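Local atomic coordinates of 16 kDa beta-galactoside-binding lectin (Gallus gallus, PDB entry 1QMJ), a protein that binds beta-galactosides such as lactose as a homodimeric galectin, also binds laminin, and may take part in regulating differentiation. Residues K19-I22 with L23-A26. Sequence-based numbering, arbitrary orientation.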
loop_
_atom_site.group_PDB
_atom_site.type_symbol
_atom_site.label_atom_id
_atom_site.label_comp_id
_atom_site.label_asym_id
_atom_site.label_seq_id
_atom_site.Cartn_x
_atom_site.Cartn_y
_atom_site.Cartn_z
ATOM N N LYS A 19 1.016 8.463 -5.300
ATOM C CA LYS A 19 0.628 9.865 -5.133
ATOM C C LYS A 19 1.023 10.315 -3.737
ATOM O O LYS A 19 0.888 9.567 -2.763
ATOM C CB LYS A 19 -0.883 10.030 -5.301
ATOM C CG LYS A 19 -1.433 9.370 -6.563
ATOM C CD LYS A 19 -2.939 9.586 -6.734
ATOM C CE LYS A 19 -3.297 11.015 -7.156
ATOM N NZ LYS A 19 -3.121 11.997 -6.075
ATOM N N GLY A 20 1.508 11.531 -3.655
ATOM C CA GLY A 20 1.933 12.095 -2.374
ATOM C C GLY A 20 2.340 13.550 -2.530
ATOM O O GLY A 20 2.110 14.174 -3.575
ATOM N N LYS A 21 2.936 14.038 -1.471
ATOM C CA LYS A 21 3.403 15.413 -1.398
ATOM C C LYS A 21 4.828 15.462 -0.863
ATOM O O LYS A 21 5.150 14.842 0.161
ATOM C CB LYS A 21 2.501 16.219 -0.455
ATOM C CG LYS A 21 2.944 17.676 -0.298
ATOM C CD LYS A 21 2.895 18.165 1.151
ATOM C CE LYS A 21 3.438 19.586 1.321
ATOM N NZ LYS A 21 2.680 20.586 0.557
ATOM N N ILE A 22 5.644 16.200 -1.582
ATOM C CA ILE A 22 7.039 16.413 -1.206
ATOM C C ILE A 22 7.044 17.476 -0.107
ATOM O O ILE A 22 6.448 18.547 -0.263
ATOM C CB ILE A 22 7.846 16.899 -2.422
ATOM C CG1 ILE A 22 7.751 15.962 -3.632
ATOM C CG2 ILE A 22 9.341 17.041 -2.129
ATOM C CD1 ILE A 22 8.271 16.600 -4.925
ATOM N N LEU A 23 7.709 17.165 0.990
ATOM C CA LEU A 23 7.790 18.089 2.145
ATOM C C LEU A 23 8.475 19.399 1.721
ATOM O O LEU A 23 9.362 19.407 0.861
ATOM C CB LEU A 23 8.581 17.452 3.279
ATOM C CG LEU A 23 7.941 16.165 3.806
ATOM C CD1 LEU A 23 8.497 15.741 5.164
ATOM C CD2 LEU A 23 6.423 16.276 3.995
ATOM N N SER A 24 8.032 20.471 2.354
ATOM C CA SER A 24 8.519 21.842 2.079
ATOM C C SER A 24 9.961 22.080 2.582
ATOM O O SER A 24 10.413 23.227 2.710
ATOM C CB SER A 24 7.611 22.862 2.764
ATOM O OG SER A 24 6.328 22.846 2.158
ATOM N N ASP A 25 10.659 21.002 2.858
ATOM C CA ASP A 25 12.061 21.066 3.336
ATOM C C ASP A 25 12.739 19.731 3.079
ATOM O O ASP A 25 13.645 19.318 3.817
ATOM C CB ASP A 25 12.098 21.367 4.832
ATOM C CG ASP A 25 11.017 20.625 5.611
ATOM O OD1 ASP A 25 9.791 21.015 5.536
ATOM O OD2 ASP A 25 11.333 19.610 6.340
ATOM N N ALA A 26 12.268 19.110 2.034
ATOM C CA ALA A 26 12.739 17.804 1.600
ATOM C C ALA A 26 14.200 17.841 1.150
ATOM O O ALA A 26 14.600 18.688 0.336
ATOM C CB ALA A 26 11.901 17.315 0.417
#
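Ile22, the last residue of strand 16-22, runs directly into a beta turn whose fourth residue, Ala26, comes back beside it: Ala26 N donates to Leu23 O at 3.1 Å, closing the turn over Ser24 and Asp25. No hydrogen bond joins 19-22 to 23-26; the side chains meet by apolar contact. Its centre is a methyl-to-methyl touch, Ile22 CG2 against Ala26 CB at 3.6 Å. The isoleucine torsion explains which branch is used: CG1 lies beside the backbone N (chi1 -55°), which puts CG2 anti to that N and on the side of the turn. The longer branch, ending in CD1, leads away from Ala26. Both partners are buried. Leu23 CB still touches Ile22 C at 3.7 Å, although the bond to it from CA points away from the strand, and its neighbour Ser24 is exposed. On the Lys21 side the approach is loose: the lysine chain kinks at chi2 (-137°) and its CE passes Ser24 OG at 4.4 Å, while its NZ is held by a hydrogen bond to Gly81 O. Phe48 packs on both Ile22 and Ala26 and Phe124 adds to the cover of Ile22, while backbone bonds tie Ile22 to Asp82 and Leu23 to Asp123. Strand 16-22 lies between strands 83-90 and 124-131 in the five-stranded sheet of the galectin beta sandwich, and the turn begins the loop that carries the chain over to strand 29-33 of the other sheet.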